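Esterase (Staphylococcus aureus subsp. aureus USA300_TCH1516, PDB 3D7R) probably hydrolyses ester bonds, as an esterase-like member of the alpha/beta hydrolase fold family whose substrate has not been established. Local coordinates at residues Glu288-Pro293 and Ile311-Lys316; His297-Pro300 and Gln306-Lys309. One frame throughout, in Å; residues are numbered along the deposited sequence.

Both contacts use helix 305-318, the last helix of the chain, and their centres lie about 9 Å apart on the same side of the chain's centre. Contact 1 joins it to strand 287-292, an outermost strand of the mixed sheet; contact 2 joins an earlier turn of it to the loop that follows the strand. Along the chain the order is 288-293, 297-300, 306-309 and 311-316, the last two on the same helix, so both segments of contact 2 fall between those of contact 1. The two also touch, through the rings of Y292 and F299. Strand, loop and helix thus pack as one continuous C-terminal unit of the alpha/beta hydrolase fold.

Contact 1: residues Glu288-Pro293 and Ile311-Lys316; sequences EFYDYP and IKQIAK. With DMS (dimethyl sulfoxide), chain F.
The edge strand 287-292 and the C-terminal helix 305-318 meet where Y290 and Y292 hold Q313 between them at the surface. The backbones stay well apart, the nearest CA atoms, of Y290 and Q313, being 8.6 Å from each other, so side chains make the contact. Q313 is extended beyond CG (chi2 164°), which carries its amide out to the strand. There OE1 accepts a hydrogen bond from Y292 OH at 2.5 Å. The hydroxyl comes from above the carbonyl plane, 41° out of it, while OE1 lies at the edge of the tyrosine ring, in the ring plane. The other end of the amide is used as well: Q313 NE2 donates to the oxygen O of a dimethyl sulfoxide molecule at 2.7 Å. This molecule, probably from the crystallisation liquor, sets its methyl C2 over the centre of the Y292 ring, 3.5 Å above the ring plane.

Y290 meets the glutamine differently. The glutamine chain runs antiparallel alongside the phenol, with NE2 of Q313 3.4 Å from CD1 of Y290, CB of Q313 over the rim of one ring face, and ring and amide planes 43° apart; this is an oblique overlap, not a flat stack. The phenol is fixed by two bonds: Y290 OH donates to E288 OE1 at 2.6 Å and accepts from a water 2.7 Å from that OH. The same water donates to Q313 O, making a bridge from strand to helix. F262 of neighbouring strand 259-264 stacks on the Y290 ring and also touches Q313. Such cover of an outermost strand by the last helix belongs to the C-terminal beta-alpha unit of the alpha/beta hydrolase fold.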
ATOM      1  N   GLU A 288      -3.452 -11.045  11.818  1.00 12.04           N
ATOM      2  CA  GLU A 288      -2.608 -10.514  12.888  1.00 12.43           C
ATOM      3  C   GLU A 288      -2.611  -9.010  12.723  1.00 12.37           C
ATOM      4  O   GLU A 288      -2.300  -8.514  11.642  1.00 12.26           O
ATOM      5  CB  GLU A 288      -1.162 -11.045  12.794  1.00 13.68           C
ATOM      6  CG  GLU A 288      -0.946 -12.425  13.397  1.00 15.05           C
ATOM      7  CD  GLU A 288       0.403 -13.030  13.041  1.00 18.91           C
ATOM      8  OE1 GLU A 288       1.385 -12.285  12.795  1.00 18.58           O
ATOM      9  OE2 GLU A 288       0.475 -14.272  13.006  1.00 20.76           O
ATOM     10  N   PHE A 289      -2.998  -8.278  13.763  1.00 11.16           N
ATOM     11  CA  PHE A 289      -2.937  -6.832  13.705  1.00 10.91           C
ATOM     12  C   PHE A 289      -1.868  -6.363  14.698  1.00 10.94           C
ATOM     13  O   PHE A 289      -1.968  -6.589  15.907  1.00 10.01           O
ATOM     14  CB  PHE A 289      -4.330  -6.233  13.973  1.00 11.45           C
ATOM     15  CG  PHE A 289      -4.403  -4.726  13.887  1.00 11.12           C
ATOM     16  CD1 PHE A 289      -3.442  -3.978  13.196  1.00 12.42           C
ATOM     17  CD2 PHE A 289      -5.468  -4.055  14.474  1.00 11.87           C
ATOM     18  CE1 PHE A 289      -3.521  -2.589  13.122  1.00 11.42           C
ATOM     19  CE2 PHE A 289      -5.574  -2.649  14.403  1.00 11.15           C
ATOM     20  CZ  PHE A 289      -4.591  -1.919  13.733  1.00 12.00           C
ATOM     21  N   TYR A 290      -0.813  -5.768  14.163  1.00 10.18           N
ATOM     22  CA  TYR A 290       0.218  -5.165  14.982  1.00 10.78           C
ATOM     23  C   TYR A 290      -0.124  -3.679  15.089  1.00 10.53           C
ATOM     24  O   TYR A 290       0.059  -2.923  14.150  1.00 10.13           O
ATOM     25  CB  TYR A 290       1.593  -5.385  14.346  1.00 11.01           C
ATOM     26  CG  TYR A 290       2.002  -6.845  14.218  1.00 11.92           C
ATOM     27  CD1 TYR A 290       2.729  -7.475  15.239  1.00 15.14           C
ATOM     28  CD2 TYR A 290       1.657  -7.599  13.092  1.00 12.19           C
ATOM     29  CE1 TYR A 290       3.132  -8.810  15.129  1.00 15.11           C
ATOM     30  CE2 TYR A 290       2.053  -8.948  12.971  1.00 14.04           C
ATOM     31  CZ  TYR A 290       2.790  -9.536  13.996  1.00 15.16           C
ATOM     32  OH  TYR A 290       3.184 -10.851  13.912  1.00 15.81           O
ATOM     33  N   ASP A 291      -0.664  -3.292  16.234  1.00 10.35           N
ATOM     34  CA  ASP A 291      -1.249  -1.964  16.424  1.00 10.87           C
ATOM     35  C   ASP A 291      -0.323  -1.155  17.325  1.00 11.02           C
ATOM     36  O   ASP A 291      -0.112  -1.512  18.488  1.00 11.28           O
ATOM     37  CB  ASP A 291      -2.622  -2.104  17.073  1.00 11.09           C
ATOM     38  CG  ASP A 291      -3.422  -0.798  17.089  1.00 12.33           C
ATOM     39  OD1 ASP A 291      -2.907   0.255  16.646  1.00 13.66           O
ATOM     40  OD2 ASP A 291      -4.595  -0.844  17.532  1.00 13.43           O
ATOM     41  N   TYR A 292       0.236  -0.077  16.773  1.00 10.99           N
ATOM     42  CA  TYR A 292       1.198   0.775  17.493  1.00 11.39           C
ATOM     43  C   TYR A 292       0.513   2.052  17.994  1.00 11.28           C
ATOM     44  O   TYR A 292       0.326   2.987  17.240  1.00 12.13           O
ATOM     45  CB  TYR A 292       2.354   1.134  16.562  1.00 10.73           C
ATOM     46  CG  TYR A 292       3.325   0.005  16.292  1.00 11.29           C
ATOM     47  CD1 TYR A 292       4.642   0.092  16.743  1.00 12.16           C
ATOM     48  CD2 TYR A 292       2.943  -1.136  15.571  1.00 10.91           C
ATOM     49  CE1 TYR A 292       5.554  -0.927  16.501  1.00 13.13           C
ATOM     50  CE2 TYR A 292       3.867  -2.179  15.324  1.00 10.94           C
ATOM     51  CZ  TYR A 292       5.165  -2.051  15.801  1.00 11.24           C
ATOM     52  OH  TYR A 292       6.107  -3.027  15.564  1.00 12.04           O
ATOM     53  N   PRO A 293       0.129   2.094  19.267  1.00 12.08           N
ATOM     54  CA  PRO A 293      -0.728   3.199  19.747  1.00 12.17           C
ATOM     55  C   PRO A 293      -0.246   4.625  19.445  1.00 12.18           C
ATOM     56  O   PRO A 293      -1.072   5.493  19.163  1.00 12.99           O
ATOM     57  CB  PRO A 293      -0.764   2.983  21.261  1.00 11.98           C
ATOM     58  CG  PRO A 293      -0.549   1.528  21.423  1.00 13.88           C
ATOM     59  CD  PRO A 293       0.430   1.126  20.339  1.00 11.96           C
ATOM     60  N   ILE A 311       9.385  -4.042  10.726  1.00 10.48           N
ATOM     61  CA  ILE A 311      10.087  -4.806   9.691  1.00 11.15           C
ATOM     62  C   ILE A 311      10.500  -6.177  10.217  1.00 10.96           C
ATOM     63  O   ILE A 311      10.323  -7.180   9.515  1.00 11.24           O
ATOM     64  CB  ILE A 311      11.279  -4.015   9.102  1.00 11.22           C
ATOM     65  CG1 ILE A 311      10.745  -2.869   8.233  1.00 12.63           C
ATOM     66  CG2 ILE A 311      12.192  -4.923   8.260  1.00 12.08           C
ATOM     67  CD1 ILE A 311      11.724  -1.716   8.063  1.00 14.51           C
ATOM     68  N   LYS A 312      11.006  -6.233  11.455  1.00 10.86           N
ATOM     69  CA  LYS A 312      11.357  -7.522  12.064  1.00 11.09           C
ATOM     70  C   LYS A 312      10.117  -8.409  12.219  1.00 10.27           C
ATOM     71  O   LYS A 312      10.208  -9.624  12.040  1.00 10.01           O
ATOM     72  CB  LYS A 312      12.046  -7.355  13.417  1.00 11.08           C
ATOM     73  CG  LYS A 312      13.447  -6.786  13.342  1.00 16.67           C
ATOM     74  CD  LYS A 312      14.102  -6.725  14.751  1.00 21.81           C
ATOM     75  CE  LYS A 312      15.220  -5.672  14.817  1.00 25.50           C
ATOM     76  NZ  LYS A 312      16.586  -6.247  14.592  1.00 28.25           N
ATOM     77  N   GLN A 313       8.978  -7.810  12.562  1.00  9.03           N
ATOM     78  CA  GLN A 313       7.721  -8.557  12.663  1.00  9.12           C
ATOM     79  C   GLN A 313       7.254  -9.123  11.312  1.00  8.92           C
ATOM     80  O   GLN A 313       6.721 -10.242  11.247  1.00  9.25           O
ATOM     81  CB  GLN A 313       6.629  -7.690  13.283  1.00  8.76           C
ATOM     82  CG  GLN A 313       6.858  -7.469  14.799  1.00  9.57           C
ATOM     83  CD  GLN A 313       6.041  -6.339  15.363  1.00 10.32           C
ATOM     84  OE1 GLN A 313       5.711  -5.373  14.665  1.00 11.86           O
ATOM     85  NE2 GLN A 313       5.697  -6.453  16.640  1.00  8.56           N
ATOM     86  N   ILE A 314       7.418  -8.333  10.251  1.00  8.81           N
ATOM     87  CA  ILE A 314       7.207  -8.830   8.884  1.00  8.41           C
ATOM     88  C   ILE A 314       8.111 -10.037   8.613  1.00  9.43           C
ATOM     89  O   ILE A 314       7.615 -11.093   8.211  1.00  9.99           O
ATOM     90  CB  ILE A 314       7.427  -7.721   7.831  1.00  8.67           C
ATOM     91  CG1 ILE A 314       6.356  -6.624   8.002  1.00  7.71           C
ATOM     92  CG2 ILE A 314       7.388  -8.318   6.393  1.00  8.07           C
ATOM     93  CD1 ILE A 314       6.530  -5.411   7.108  1.00  7.30           C
ATOM     94  N   ALA A 315       9.415  -9.899   8.880  1.00  9.74           N
ATOM     95  CA  ALA A 315      10.393 -10.970   8.647  1.00 11.01           C
ATOM     96  C   ALA A 315      10.060 -12.251   9.430  1.00 12.01           C
ATOM     97  O   ALA A 315      10.106 -13.351   8.886  1.00 12.07           O
ATOM     98  CB  ALA A 315      11.805 -10.494   9.004  1.00 10.75           C
ATOM     99  N   LYS A 316       9.727 -12.099  10.706  1.00 13.11           N
ATOM    100  CA  LYS A 316       9.370 -13.244  11.542  1.00 14.88           C
ATOM    101  C   LYS A 316       8.073 -13.920  11.077  1.00 14.76           C
ATOM    102  O   LYS A 316       7.969 -15.145  11.098  1.00 15.93           O
ATOM    103  CB  LYS A 316       9.260 -12.820  13.008  1.00 15.98           C
ATOM    104  CG  LYS A 316       9.176 -13.993  14.017  1.00 19.96           C
ATOM    105  CD  LYS A 316       7.724 -14.403  14.282  1.00 26.00           C
ATOM    106  CE  LYS A 316       7.618 -15.805  14.914  1.00 29.18           C
ATOM    107  NZ  LYS A 316       6.341 -16.486  14.497  1.00 30.64           N
TER
HETATM  108  S   DMS F1400       2.752  -4.258  18.298  1.00 23.52           S
HETATM  109  O   DMS F1400       4.365  -4.981  18.426  1.00 24.40           O
HETATM  110  C1  DMS F1400       1.727  -4.998  19.594  1.00 25.31           C
HETATM  111  C2  DMS F1400       2.889  -2.580  18.942  1.00 23.35           C
HETATM  112  O   HOH W   1       5.811 -11.380  13.820  1.00 22.19           O

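Contact 2: residues His297-Pro300 and Gln306-Lys309; sequences HDFP and QSHK
F299 reaches across to Q306 and S307 from the short 3-10 segment that begins with it. From CB, which leaves the backbone toward the helix, chi1 of 77° tucks CG over the main chain, flanked by N and C, and folds the ring back over the following proline: P300 CD stands 3.4 Å above one ring face, offset toward the rim. Further out, CD1 of F299 comes 4.0 Å from S307 OG, an oblique approach; S307 has two conformers, and every OG contact here holds for the one described. CE1 meets the backbone, lying 3.6 Å from Q306 O, and since that oxygen sits in the ring plane it faces the ring's edge. CE1 also touches the methylene CB of Q306, at 4.0 Å. At the tip, CZ of F299 packs 3.5 Å from Y292 CD2 on the edge strand, the two ring planes about 45° apart.

The loop joining the last strand to the last helix carries the catalytic histidine in alpha/beta hydrolases; H297 here, with ND1 hydrogen-bonded to E267, is consistent with that place. Beside the ring, the backbones draw close, the CA atoms of P300 and S307 being 4.1 Å apart. S307 CB lies 3.5 Å from P300 O. S307 OG is hydrogen-bonded to Y302 O, three residues before helix 305-318.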
ATOM      1  N   HIS A 297       0.410   7.692  10.552  1.00 10.62           N
ATOM      2  CA  HIS A 297       0.095   7.041   9.277  1.00 10.72           C
ATOM      3  C   HIS A 297       1.362   6.619   8.543  1.00 11.14           C
ATOM      4  O   HIS A 297       2.263   7.437   8.355  1.00 10.58           O
ATOM      5  CB  HIS A 297      -0.709   7.975   8.370  1.00 10.23           C
ATOM      6  CG  HIS A 297      -1.071   7.353   7.053  1.00 10.21           C
ATOM      7  ND1 HIS A 297      -1.908   6.260   6.956  1.00  9.83           N
ATOM      8  CD2 HIS A 297      -0.689   7.649   5.787  1.00  8.64           C
ATOM      9  CE1 HIS A 297      -2.036   5.918   5.684  1.00 11.19           C
ATOM     10  NE2 HIS A 297      -1.304   6.743   4.955  1.00 10.46           N
ATOM     11  N   ASP A 298       1.438   5.341   8.161  1.00 12.26           N
ATOM     12  CA  ASP A 298       2.495   4.865   7.263  1.00 12.59           C
ATOM     13  C   ASP A 298       3.825   4.881   7.996  1.00 12.32           C
ATOM     14  O   ASP A 298       4.900   5.016   7.362  1.00 12.47           O
ATOM     15  CB  ASP A 298       2.575   5.792   6.037  1.00 13.19           C
ATOM     16  CG  ASP A 298       2.917   5.062   4.728  1.00 15.54           C
ATOM     17  OD1 ASP A 298       2.762   3.835   4.637  1.00 17.78           O
ATOM     18  OD2 ASP A 298       3.321   5.756   3.766  1.00 18.88           O
ATOM     19  N   PHE A 299       3.776   4.721   9.322  1.00 11.30           N
ATOM     20  CA  PHE A 299       4.969   4.959  10.153  1.00 10.86           C
ATOM     21  C   PHE A 299       6.253   4.216   9.728  1.00 10.97           C
ATOM     22  O   PHE A 299       7.320   4.783   9.878  1.00 12.17           O
ATOM     23  CB  PHE A 299       4.684   4.782  11.653  1.00 10.27           C
ATOM     24  CG  PHE A 299       4.587   3.351  12.099  1.00  8.87           C
ATOM     25  CD1 PHE A 299       5.738   2.639  12.468  1.00  9.22           C
ATOM     26  CD2 PHE A 299       3.346   2.721  12.177  1.00  9.07           C
ATOM     27  CE1 PHE A 299       5.660   1.296  12.890  1.00  9.65           C
ATOM     28  CE2 PHE A 299       3.241   1.380  12.588  1.00  9.82           C
ATOM     29  CZ  PHE A 299       4.398   0.664  12.946  1.00 11.52           C
ATOM     30  N   PRO A 300       6.155   2.963   9.210  1.00 10.95           N
ATOM     31  CA  PRO A 300       7.372   2.230   8.851  1.00 11.17           C
ATOM     32  C   PRO A 300       8.268   2.883   7.784  1.00 12.17           C
ATOM     33  O   PRO A 300       9.401   2.432   7.603  1.00 11.37           O
ATOM     34  CB  PRO A 300       6.833   0.884   8.342  1.00 11.76           C
ATOM     35  CG  PRO A 300       5.514   0.721   9.108  1.00 11.00           C
ATOM     36  CD  PRO A 300       4.958   2.128   8.964  1.00 11.07           C
ATOM     37  N   GLN A 306      10.608   2.008  15.808  1.00 13.71           N
ATOM     38  CA  GLN A 306       9.316   1.269  15.643  1.00 13.65           C
ATOM     39  C   GLN A 306       9.170   0.662  14.241  1.00 13.34           C
ATOM     40  O   GLN A 306       8.566  -0.397  14.055  1.00 13.19           O
ATOM     41  CB  GLN A 306       8.127   2.183  15.946  1.00 13.70           C
ATOM     42  CG  GLN A 306       8.042   2.678  17.422  1.00 16.47           C
ATOM     43  CD  GLN A 306       8.877   3.930  17.710  1.00 19.32           C
ATOM     44  OE1 GLN A 306       9.676   4.379  16.881  1.00 20.14           O
ATOM     45  NE2 GLN A 306       8.695   4.493  18.901  1.00 19.27           N
ATOM     46  N   SER A 307       9.703   1.378  13.257  1.00 12.90           N
ATOM     47  CA  SER A 307       9.755   0.896  11.888  0.50 12.97           C
ATOM     48  C   SER A 307      10.620  -0.353  11.785  1.00 12.82           C
ATOM     49  O   SER A 307      10.238  -1.330  11.135  1.00 12.90           O
ATOM     50  CB  SER A 307      10.292   1.994  10.989  0.50 12.45           C
ATOM     51  OG  SER A 307       9.430   3.115  11.057  0.50 13.27           O
ATOM     52  N   HIS A 308      11.779  -0.325  12.435  1.00 13.57           N
ATOM     53  CA  HIS A 308      12.654  -1.485  12.442  1.00 13.73           C
ATOM     54  C   HIS A 308      11.989  -2.662  13.162  1.00 13.33           C
ATOM     55  O   HIS A 308      12.108  -3.806  12.726  1.00 12.13           O
ATOM     56  CB  HIS A 308      14.001  -1.125  13.049  1.00 14.98           C
ATOM     57  CG  HIS A 308      14.825  -0.251  12.162  1.00 19.26           C
ATOM     58  ND1 HIS A 308      15.002   1.097  12.399  1.00 24.58           N
ATOM     59  CD2 HIS A 308      15.474  -0.520  11.004  1.00 22.83           C
ATOM     60  CE1 HIS A 308      15.753   1.614  11.441  1.00 25.71           C
ATOM     61  NE2 HIS A 308      16.052   0.653  10.582  1.00 25.63           N
ATOM     62  N   LYS A 309      11.260  -2.370  14.235  1.00 12.29           N
ATOM     63  CA  LYS A 309      10.487  -3.404  14.922  1.00 12.38           C
ATOM     64  C   LYS A 309       9.388  -3.978  14.020  1.00 11.46           C
ATOM     65  O   LYS A 309       9.195  -5.188  14.001  1.00 10.90           O
ATOM     66  CB  LYS A 309       9.879  -2.870  16.229  1.00 12.99           C
ATOM     67  CG  LYS A 309       9.161  -3.927  17.064  1.00 14.73           C
ATOM     68  CD  LYS A 309       8.455  -3.331  18.296  1.00 16.04           C
ATOM     69  CE  LYS A 309       7.809  -4.461  19.101  1.00 18.08           C
ATOM     70  NZ  LYS A 309       7.199  -3.962  20.360  1.00 22.75           N
TER